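Local coordinates for lysyl-trna-dependent l-ysyl-phosphatidylgycerol synthase (Bacillus licheniformis, PDB 4V36), which probably catalyses transfer of lysine from lysyl-tRNA to the membrane lipid phosphatidylglycerol, a modification associated with bacterial resistance, at residues 239-242 against 243-246; 298-301 against 302-305. One frame throughout, in Å; residues are numbered along the deposited sequence.

Contact 1. Residues 239-242 against 243-246; sequences ALFI and YLFQ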
ATOM      1  N   ALA A 239     -18.434   2.932  -5.887  1.00 22.37           N
ATOM      2  CA  ALA A 239     -19.031   1.763  -6.521  1.00 24.78           C
ATOM      3  C   ALA A 239     -18.073   0.577  -6.526  1.00 23.36           C
ATOM      4  O   ALA A 239     -18.469  -0.552  -6.243  1.00 27.45           O
ATOM      5  CB  ALA A 239     -19.464   2.096  -7.939  1.00 28.79           C
ATOM      6  N   LEU A 240     -16.809   0.842  -6.847  1.00 20.01           N
ATOM      7  CA  LEU A 240     -15.804  -0.211  -6.935  1.00 25.01           C
ATOM      8  C   LEU A 240     -15.571  -0.893  -5.591  1.00 23.90           C
ATOM      9  O   LEU A 240     -15.457  -2.115  -5.526  1.00 29.80           O
ATOM     10  CB  LEU A 240     -14.485   0.349  -7.471  1.00 20.71           C
ATOM     11  CG  LEU A 240     -14.490   0.810  -8.930  1.00 23.98           C
ATOM     12  CD1 LEU A 240     -13.108   1.278  -9.349  1.00 19.30           C
ATOM     13  CD2 LEU A 240     -14.988  -0.297  -9.848  1.00 13.82           C
ATOM     14  N   PHE A 241     -15.503  -0.105  -4.523  1.00 26.31           N
ATOM     15  CA  PHE A 241     -15.310  -0.663  -3.188  1.00 24.59           C
ATOM     16  C   PHE A 241     -16.517  -1.492  -2.761  1.00 26.08           C
ATOM     17  O   PHE A 241     -16.372  -2.495  -2.065  1.00 28.23           O
ATOM     18  CB  PHE A 241     -15.040   0.442  -2.165  1.00 26.24           C
ATOM     19  CG  PHE A 241     -13.617   0.919  -2.150  1.00 24.49           C
ATOM     20  CD1 PHE A 241     -12.588   0.054  -1.818  1.00 23.57           C
ATOM     21  CD2 PHE A 241     -13.306   2.233  -2.455  1.00 24.60           C
ATOM     22  CE1 PHE A 241     -11.276   0.487  -1.801  1.00 22.45           C
ATOM     23  CE2 PHE A 241     -11.996   2.673  -2.440  1.00 21.54           C
ATOM     24  CZ  PHE A 241     -10.979   1.800  -2.113  1.00 20.32           C
ATOM     25  N   ILE A 242     -17.705  -1.071  -3.184  1.00 23.72           N
ATOM     26  CA  ILE A 242     -18.923  -1.822  -2.899  1.00 31.71           C
ATOM     27  C   ILE A 242     -18.890  -3.173  -3.610  1.00 33.89           C
ATOM     28  O   ILE A 242     -19.173  -4.209  -3.006  1.00 37.75           O
ATOM     29  CB  ILE A 242     -20.184  -1.043  -3.321  1.00 31.44           C
ATOM     30  CG1 ILE A 242     -20.364   0.194  -2.439  1.00 24.38           C
ATOM     31  CG2 ILE A 242     -21.417  -1.925  -3.226  1.00 27.85           C
ATOM     32  CD1 ILE A 242     -21.495   1.098  -2.884  1.00 25.01           C
ATOM     33  N   TYR A 243     -18.533  -3.156  -4.891  1.00 31.48           N
ATOM     34  CA  TYR A 243     -18.388  -4.388  -5.659  1.00 27.87           C
ATOM     35  C   TYR A 243     -17.268  -5.258  -5.098  1.00 20.29           C
ATOM     36  O   TYR A 243     -17.389  -6.483  -5.048  1.00 34.78           O
ATOM     37  CB  TYR A 243     -18.121  -4.083  -7.134  1.00 26.46           C
ATOM     38  CG  TYR A 243     -19.340  -3.633  -7.909  1.00 26.30           C
ATOM     39  CD1 TYR A 243     -20.439  -4.469  -8.057  1.00 32.37           C
ATOM     40  CD2 TYR A 243     -19.384  -2.382  -8.509  1.00 28.18           C
ATOM     41  CE1 TYR A 243     -21.553  -4.066  -8.768  1.00 33.02           C
ATOM     42  CE2 TYR A 243     -20.493  -1.969  -9.223  1.00 30.21           C
ATOM     43  CZ  TYR A 243     -21.574  -2.816  -9.350  1.00 38.62           C
ATOM     44  OH  TYR A 243     -22.680  -2.409 -10.061  1.00 50.12           O
ATOM     45  N   LEU A 244     -16.178  -4.622  -4.679  1.00 22.34           N
ATOM     46  CA  LEU A 244     -15.047  -5.335  -4.092  1.00 22.23           C
ATOM     47  C   LEU A 244     -15.431  -6.025  -2.790  1.00 23.57           C
ATOM     48  O   LEU A 244     -15.081  -7.183  -2.567  1.00 31.56           O
ATOM     49  CB  LEU A 244     -13.877  -4.382  -3.845  1.00 25.56           C
ATOM     50  CG  LEU A 244     -12.943  -4.111  -5.025  1.00 35.58           C
ATOM     51  CD1 LEU A 244     -11.898  -3.072  -4.653  1.00 37.56           C
ATOM     52  CD2 LEU A 244     -12.280  -5.400  -5.479  1.00 30.98           C
ATOM     53  N   PHE A 245     -16.149  -5.305  -1.932  1.00 18.84           N
ATOM     54  CA  PHE A 245     -16.560  -5.847  -0.640  1.00 19.82           C
ATOM     55  C   PHE A 245     -17.558  -6.989  -0.817  1.00 25.64           C
ATOM     56  O   PHE A 245     -17.569  -7.941  -0.037  1.00 37.05           O
ATOM     57  CB  PHE A 245     -17.166  -4.753   0.242  1.00 19.06           C
ATOM     58  CG  PHE A 245     -16.188  -3.683   0.646  1.00 23.94           C
ATOM     59  CD1 PHE A 245     -14.826  -3.852   0.448  1.00 17.90           C
ATOM     60  CD2 PHE A 245     -16.631  -2.506   1.228  1.00 23.99           C
ATOM     61  CE1 PHE A 245     -13.930  -2.867   0.817  1.00 25.00           C
ATOM     62  CE2 PHE A 245     -15.740  -1.520   1.600  1.00 32.77           C
ATOM     63  CZ  PHE A 245     -14.386  -1.701   1.396  1.00 23.52           C
ATOM     64  N   GLN A 246     -18.393  -6.887  -1.847  1.00 30.88           N
ATOM     65  CA  GLN A 246     -19.344  -7.946  -2.167  1.00 32.21           C
ATOM     66  C   GLN A 246     -18.614  -9.207  -2.610  1.00 28.73           C
ATOM     67  O   GLN A 246     -18.939 -10.312  -2.176  1.00 27.04           O
ATOM     68  CB  GLN A 246     -20.312  -7.492  -3.259  1.00 28.51           C
ATOM     69  CG  GLN A 246     -21.251  -8.586  -3.742  1.00 30.13           C
ATOM     70  CD  GLN A 246     -22.146  -8.130  -4.876  1.00 41.42           C
ATOM     71  OE1 GLN A 246     -22.014  -7.014  -5.378  1.00 41.71           O
ATOM     72  NE2 GLN A 246     -23.066  -8.994  -5.288  1.00 52.66           N
TER
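Y243 touches A239, and F245 touches F241, one turn apart on α-helix 236-251, the helical arm of a β-α-β unit between strands 220-228 and 255-261 in an acetyltransferase-like domain. Four successive main-chain bonds satisfy the carbonyls here. The N of Y243 reaches the O of A239 at 2.9 Å, nearly straight at 167°, and the N of L244 approaches the O of L240 at 2.7 Å. F245 N then binds F241 O, and Q246 N binds I242 O, so every carbonyl of 239-242 has a donor four residues on. The Y243 ring also approaches A239 O, with CD2 3.1 Å from it. Small A239 suits this spot beside a large ring: its CB comes no nearer than 4.4 Å, at Y243 CE2. The phenol reaches across to helix 134-145, where its OH hydrogen-bonds to E144, so this buried polar end is satisfied too. L240, F241 and L244 bring hydrocarbon to the β-sheet, where L240 and F241 also meet M226 of the lysine-amide pocket. Large apolar residues fit here because this side of the helix packs on strands 206-213, 220-228 and 255-261. Q246, by contrast, takes an exposed position, where a polar amide is suited. The F241 and F245 rings meet at a slant, their planes 40° apart, with F241 CD1 closest to F245 CZ at 4.1 Å. Further outside contacts are edge-to-face, F245 with F126 and F256, and F241 with F292. F241 O thus has two neighbours on F245: it accepts the backbone N-H, and it sits 3.0 Å from the plane of the ring, over one face toward the rim.

Contact 2. Residues 298-301 against 302-305; sequences FKEK and YKPV
Y302 lays its ring alongside the K301 chain, the two side chains running the same way near the C-terminal end of helix 296-300. Where they come closest, K301 NZ is 3.5 Å from Y302 CE2. At the ring edge K299 O lies in the plane and F298 O near it, 3.5 Å from Y302 CD2. Two main-chain bonds close this turn. Y302 N donates to K299 O at 3.2 Å, and K303 N to E300 O at 2.9 Å, completing a type I β turn from E300 to K303. In both, the donor stands well above the carbonyl plane. P304 has no N-H to give; its CD instead packs against K299 O at 3.4 Å, an oxygen that already accepts from Y302 N. K303 suits the outer side of the turn: its chain bends at chi2 and chi4, and NZ comes back to 4.0 Å from E300 OE1, opposite charges near one another but beyond a salt bridge.

K301 CG sits between the backbone N and the carbonyl carbon (chi1 69°), which turns the long chain back toward F298. There NZ donates to F298 O at 2.6 Å, in the carbonyl plane on a lone pair, while also lying 3.3 Å above one face of the F298 ring. Farther out, one carboxylate oxygen of D238, on helix 236-251, engages both tips and so would hold them side by side: its OD1 makes a salt bridge with K301 NZ and a hydrogen bond with Y302 OH. K299 points another way, its NZ hydrogen-bonding to M258 O. Carbonyls near a helix C terminus carry partial negative charge, so the K301 ammonium, gripped by F298 O and D238, would probably be stabilised in its charged form.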
ATOM      1  N   PHE A 298     -13.585   9.877   3.374  1.00 25.38           N
ATOM      2  CA  PHE A 298     -13.941   8.961   2.298  1.00 22.02           C
ATOM      3  C   PHE A 298     -13.926   7.517   2.786  1.00 25.43           C
ATOM      4  O   PHE A 298     -14.819   6.734   2.467  1.00 33.89           O
ATOM      5  CB  PHE A 298     -12.989   9.125   1.110  1.00 25.90           C
ATOM      6  CG  PHE A 298     -13.255   8.166  -0.019  1.00 34.28           C
ATOM      7  CD1 PHE A 298     -14.218   8.450  -0.972  1.00 33.57           C
ATOM      8  CD2 PHE A 298     -12.542   6.983  -0.127  1.00 39.97           C
ATOM      9  CE1 PHE A 298     -14.465   7.572  -2.011  1.00 30.55           C
ATOM     10  CE2 PHE A 298     -12.786   6.102  -1.163  1.00 37.76           C
ATOM     11  CZ  PHE A 298     -13.748   6.397  -2.105  1.00 30.75           C
ATOM     12  N   LYS A 299     -12.902   7.172   3.558  1.00 27.42           N
ATOM     13  CA  LYS A 299     -12.763   5.822   4.088  1.00 30.42           C
ATOM     14  C   LYS A 299     -13.580   5.637   5.363  1.00 30.35           C
ATOM     15  O   LYS A 299     -14.034   4.534   5.667  1.00 30.71           O
ATOM     16  CB  LYS A 299     -11.292   5.505   4.362  1.00 24.56           C
ATOM     17  CG  LYS A 299     -10.377   5.695   3.165  1.00 23.18           C
ATOM     18  CD  LYS A 299      -8.956   5.267   3.491  1.00 30.91           C
ATOM     19  CE  LYS A 299      -8.024   5.494   2.314  1.00 31.61           C
ATOM     20  NZ  LYS A 299      -8.502   4.794   1.093  1.00 49.14           N
ATOM     21  N   GLU A 300     -13.764   6.727   6.100  1.00 27.33           N
ATOM     22  CA  GLU A 300     -14.419   6.677   7.404  1.00 30.63           C
ATOM     23  C   GLU A 300     -15.892   6.290   7.293  1.00 33.47           C
ATOM     24  O   GLU A 300     -16.446   5.674   8.204  1.00 35.08           O
ATOM     25  CB  GLU A 300     -14.279   8.027   8.114  1.00 37.09           C
ATOM     26  CG  GLU A 300     -14.202   7.937   9.633  1.00 45.41           C
ATOM     27  CD  GLU A 300     -15.550   7.690  10.281  1.00 64.67           C
ATOM     28  OE1 GLU A 300     -16.577   8.105   9.703  1.00 69.69           O
ATOM     29  OE2 GLU A 300     -15.583   7.076  11.370  1.00 72.96           O
ATOM     30  N   LYS A 301     -16.520   6.636   6.174  1.00 40.06           N
ATOM     31  CA  LYS A 301     -17.945   6.372   5.990  1.00 41.04           C
ATOM     32  C   LYS A 301     -18.233   4.884   5.793  1.00 44.45           C
ATOM     33  O   LYS A 301     -19.391   4.468   5.751  1.00 47.99           O
ATOM     34  CB  LYS A 301     -18.493   7.173   4.807  1.00 35.15           C
ATOM     35  CG  LYS A 301     -17.985   6.726   3.449  1.00 37.02           C
ATOM     36  CD  LYS A 301     -18.614   7.557   2.339  1.00 37.48           C
ATOM     37  CE  LYS A 301     -18.191   7.065   0.965  1.00 39.50           C
ATOM     38  NZ  LYS A 301     -16.721   7.175   0.759  1.00 42.94           N
ATOM     39  N   TYR A 302     -17.177   4.087   5.671  1.00 42.01           N
ATOM     40  CA  TYR A 302     -17.317   2.639   5.601  1.00 34.32           C
ATOM     41  C   TYR A 302     -17.185   2.028   6.993  1.00 35.40           C
ATOM     42  O   TYR A 302     -17.157   0.807   7.144  1.00 37.43           O
ATOM     43  CB  TYR A 302     -16.280   2.038   4.651  1.00 27.67           C
ATOM     44  CG  TYR A 302     -16.521   2.374   3.196  1.00 30.98           C
ATOM     45  CD1 TYR A 302     -17.416   1.636   2.435  1.00 23.40           C
ATOM     46  CD2 TYR A 302     -15.854   3.428   2.586  1.00 34.75           C
ATOM     47  CE1 TYR A 302     -17.643   1.939   1.105  1.00 25.22           C
ATOM     48  CE2 TYR A 302     -16.073   3.737   1.256  1.00 31.68           C
ATOM     49  CZ  TYR A 302     -16.969   2.991   0.520  1.00 31.16           C
ATOM     50  OH  TYR A 302     -17.194   3.293  -0.804  1.00 30.75           O
ATOM     51  N   LYS A 303     -17.112   2.897   7.999  1.00 34.37           N
ATOM     52  CA  LYS A 303     -16.955   2.500   9.400  1.00 34.52           C
ATOM     53  C   LYS A 303     -15.852   1.462   9.612  1.00 35.57           C
ATOM     54  O   LYS A 303     -16.124   0.349  10.060  1.00 39.52           O
ATOM     55  CB  LYS A 303     -18.279   1.959   9.951  1.00 40.89           C
ATOM     56  CG  LYS A 303     -19.204   3.024  10.529  1.00 55.31           C
ATOM     57  CD  LYS A 303     -19.753   3.948   9.453  1.00 65.72           C
ATOM     58  CE  LYS A 303     -20.548   5.093  10.060  1.00 69.87           C
ATOM     59  NZ  LYS A 303     -19.706   5.933  10.958  1.00 65.97           N
ATOM     60  N   PRO A 304     -14.599   1.826   9.298  1.00 33.16           N
ATOM     61  CA  PRO A 304     -13.509   0.857   9.404  1.00 37.63           C
ATOM     62  C   PRO A 304     -12.853   0.849  10.778  1.00 35.45           C
ATOM     63  O   PRO A 304     -13.090   1.748  11.585  1.00 28.92           O
ATOM     64  CB  PRO A 304     -12.523   1.347   8.348  1.00 39.07           C
ATOM     65  CG  PRO A 304     -12.671   2.838   8.410  1.00 39.39           C
ATOM     66  CD  PRO A 304     -14.119   3.118   8.773  1.00 40.23           C
ATOM     67  N   VAL A 305     -12.036  -0.166  11.035  1.00 31.70           N
ATOM     68  CA  VAL A 305     -11.177  -0.175  12.209  1.00 32.79           C
ATOM     69  C   VAL A 305      -9.812   0.375  11.811  1.00 33.95           C
ATOM     70  O   VAL A 305      -9.122  -0.205  10.972  1.00 29.47           O
ATOM     71  CB  VAL A 305     -11.022  -1.585  12.803  1.00 32.31           C
ATOM     72  CG1 VAL A 305     -10.090  -1.551  14.004  1.00 37.32           C
ATOM     73  CG2 VAL A 305     -12.380  -2.151  13.189  1.00 30.02           C
TER

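In the fold
Following the chain from the N terminus, strand 220-228 leads into helix 236-251, where contact 1 joins successive turns. Strand 255-261 and helix 276-285 follow before contact 2 finishes helix 296-300 and turns toward strand 305-313. Each contact spans adjoining residues and closes no long loop; they lie in series, neither nesting nor crossing. In space, however, they touch, their centres 13 Å apart: F241 CE2 packs 3.7 Å from F298 CE2, and the rings of F245 and Y302 also meet. Contact 1 thus ties its helix to the central sheet, and contact 2 packs the turn leading into strand 305-313 against that helix and strand 111-122.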